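PDB 5UIF: Ps01740 from Pseudomonas sp. UW4, which is a tautomerase-superfamily enzyme homologous to cis-3-chloroacrylic acid dehalogenase and probably acts as a dehalogenase or tautomerase on small organic acids. Local coordinates for residues A[7-12]-A[43-48]. Numbering follows the deposited sequence.
Sequences TVKGTL and FKELEP
Lys-9 and Glu-45 meet through differently set side chains: CG of Lys-9 stands anti to its backbone N (chi1 -180°), whereas CG of Glu-45 stands anti to its carbonyl carbon, and the glutamate, extended beyond CG (chi2 -171°), carries its carboxylate over to Lys-9 and Gly-10. The two side chains cross at about a right angle, with CB and CG of Lys-9 against OE1 of Glu-45. NZ, 4.6 Å from OE2 of Glu-47, is too distant for a salt bridge, though the opposite charges of Glu-45 and Glu-47 may still attract it. OE2 of Glu-45 takes a long, weak but nearly straight hydrogen bond from Gly-10 N (3.4 Å). A long acidic chain suits this place because it reaches from the strand to the turn after Val-8.

Between the backbones runs parallel strand pairing. Thr-7 N donates to Lys-44 O, Leu-46 N to Thr-7 O at 2.7 Å, and Lys-9 N to Leu-46 O at 2.8 Å. Thr-7 and Glu-45 share one face, where one water links Thr-7 OG1, Leu-12 N and Glu-45 OE2; apolar Val-8 and Leu-46 share the other, packing on Ala-51 of strand 51-53. A type II turn follows from Val-8 to Thr-11, in which a CB on Gly-10 (phi 105°) would jam against Lys-9 O. Val-8 O receives both Thr-11 N and Thr-11 OG1. The branched, apolar end of Leu-12 suits packing on the Phe-43 ring, CD1 meeting CD2 obliquely at 3.7 Å.

The contact joins strands 2-8 and 40-46 of a beta-alpha-beta unit, as in the tautomerase fold. Leu-12 and Phe-43 pack against helix 14-32 on Arg-17 and Leu-20, and Thr-7 touches Tyr-87 of helix 73-91. Strand 40-46 edges the chain's four-stranded sheet, where Phe-43 packs on Ser-50 of the second subunit.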
loop_
_atom_site.group_PDB
_atom_site.type_symbol
_atom_site.label_atom_id
_atom_site.label_comp_id
_atom_site.label_asym_id
_atom_site.label_seq_id
_atom_site.Cartn_x
_atom_site.Cartn_y
_atom_site.Cartn_z
ATOM N N THR A 7 -5.460 10.809 -0.957
ATOM C CA THR A 7 -5.918 12.077 -0.401
ATOM C C THR A 7 -7.282 11.919 0.256
ATOM O O THR A 7 -7.937 10.888 0.106
ATOM C CB THR A 7 -6.012 13.177 -1.479
ATOM O OG1 THR A 7 -7.004 12.818 -2.448
ATOM C CG2 THR A 7 -4.673 13.368 -2.175
ATOM N N VAL A 8 -7.704 12.944 0.989
ATOM C CA VAL A 8 -9.032 12.960 1.588
ATOM C C VAL A 8 -10.077 13.193 0.500
ATOM O O VAL A 8 -9.857 13.988 -0.414
ATOM C CB VAL A 8 -9.145 14.045 2.685
ATOM C CG1 VAL A 8 -10.572 14.150 3.208
ATOM C CG2 VAL A 8 -8.181 13.748 3.821
ATOM N N LYS A 9 -11.196 12.481 0.597
ATOM C CA LYS A 9 -12.287 12.567 -0.374
ATOM C C LYS A 9 -12.698 14.005 -0.687
ATOM O O LYS A 9 -13.082 14.762 0.204
ATOM C CB LYS A 9 -13.497 11.784 0.140
ATOM C CG LYS A 9 -14.701 11.797 -0.786
ATOM C CD LYS A 9 -15.834 10.963 -0.209
ATOM C CE LYS A 9 -17.010 10.881 -1.166
ATOM N NZ LYS A 9 -18.088 10.000 -0.638
ATOM N N GLY A 10 -12.607 14.375 -1.962
ATOM C CA GLY A 10 -13.000 15.700 -2.403
ATOM C C GLY A 10 -11.824 16.610 -2.705
ATOM O O GLY A 10 -12.007 17.751 -3.132
ATOM N N THR A 11 -10.615 16.107 -2.485
ATOM C CA THR A 11 -9.407 16.892 -2.717
ATOM C C THR A 11 -9.145 17.104 -4.205
ATOM O O THR A 11 -8.975 18.234 -4.659
ATOM C CB THR A 11 -8.169 16.227 -2.088
ATOM O OG1 THR A 11 -8.351 16.112 -0.671
ATOM C CG2 THR A 11 -6.922 17.049 -2.370
ATOM N N LEU A 12 -9.114 16.010 -4.959
ATOM C CA LEU A 12 -8.792 16.069 -6.380
ATOM C C LEU A 12 -10.026 15.947 -7.267
ATOM O O LEU A 12 -10.949 15.191 -6.963
ATOM C CB LEU A 12 -7.790 14.969 -6.734
ATOM C CG LEU A 12 -6.430 15.056 -6.040
ATOM C CD1 LEU A 12 -5.553 13.869 -6.411
ATOM C CD2 LEU A 12 -5.749 16.361 -6.402
ATOM N N PHE A 43 -5.354 6.509 -8.098
ATOM C CA PHE A 43 -5.854 7.508 -7.161
ATOM C C PHE A 43 -6.856 6.902 -6.186
ATOM O O PHE A 43 -7.861 6.319 -6.591
ATOM C CB PHE A 43 -6.493 8.678 -7.912
ATOM C CG PHE A 43 -5.506 9.534 -8.651
ATOM C CD1 PHE A 43 -5.178 9.258 -9.968
ATOM C CD2 PHE A 43 -4.905 10.615 -8.029
ATOM C CE1 PHE A 43 -4.270 10.044 -10.650
ATOM C CE2 PHE A 43 -3.996 11.406 -8.705
ATOM C CZ PHE A 43 -3.678 11.120 -10.017
ATOM N N LYS A 44 -6.571 7.046 -4.896
ATOM C CA LYS A 44 -7.444 6.534 -3.850
ATOM C C LYS A 44 -7.838 7.645 -2.884
ATOM O O LYS A 44 -7.006 8.465 -2.497
ATOM C CB LYS A 44 -6.761 5.392 -3.094
ATOM C CG LYS A 44 -6.694 4.094 -3.879
ATOM C CD LYS A 44 -5.597 3.182 -3.359
ATOM C CE LYS A 44 -4.223 3.774 -3.627
ATOM N NZ LYS A 44 -3.136 2.948 -3.035
ATOM N N GLU A 45 -9.110 7.669 -2.501
ATOM C CA GLU A 45 -9.605 8.687 -1.583
ATOM C C GLU A 45 -9.885 8.118 -0.197
ATOM O O GLU A 45 -10.326 6.978 -0.057
ATOM C CB GLU A 45 -10.871 9.345 -2.138
ATOM C CG GLU A 45 -10.620 10.282 -3.306
ATOM C CD GLU A 45 -11.854 11.071 -3.694
ATOM O OE1 GLU A 45 -12.971 10.650 -3.325
ATOM O OE2 GLU A 45 -11.708 12.115 -4.364
ATOM N N LEU A 46 -9.620 8.926 0.823
ATOM C CA LEU A 46 -9.888 8.544 2.202
ATOM C C LEU A 46 -11.163 9.211 2.699
ATOM O O LEU A 46 -11.443 10.361 2.357
ATOM C CB LEU A 46 -8.710 8.922 3.104
ATOM C CG LEU A 46 -7.359 8.292 2.762
ATOM C CD1 LEU A 46 -6.244 8.960 3.549
ATOM C CD2 LEU A 46 -7.385 6.799 3.034
ATOM N N GLU A 47 -11.935 8.486 3.499
ATOM C CA GLU A 47 -13.142 9.042 4.098
ATOM C C GLU A 47 -12.779 10.154 5.075
ATOM O O GLU A 47 -11.774 10.060 5.777
ATOM C CB GLU A 47 -13.945 7.952 4.810
ATOM C CG GLU A 47 -14.509 6.891 3.881
ATOM C CD GLU A 47 -15.554 7.445 2.933
ATOM O OE1 GLU A 47 -16.304 8.358 3.341
ATOM O OE2 GLU A 47 -15.625 6.971 1.780
ATOM N N PRO A 48 -13.588 11.224 5.105
ATOM C CA PRO A 48 -13.375 12.329 6.045
ATOM C C PRO A 48 -13.358 11.849 7.492
ATOM O O PRO A 48 -14.314 11.217 7.939
ATOM C CB PRO A 48 -14.573 13.246 5.785
ATOM C CG PRO A 48 -14.965 12.956 4.379
ATOM C CD PRO A 48 -14.711 11.489 4.188
HETATM O O HOH W 1 -8.992 13.075 -3.987
HETATM O O HOH W 2 -6.448 10.970 -4.723
#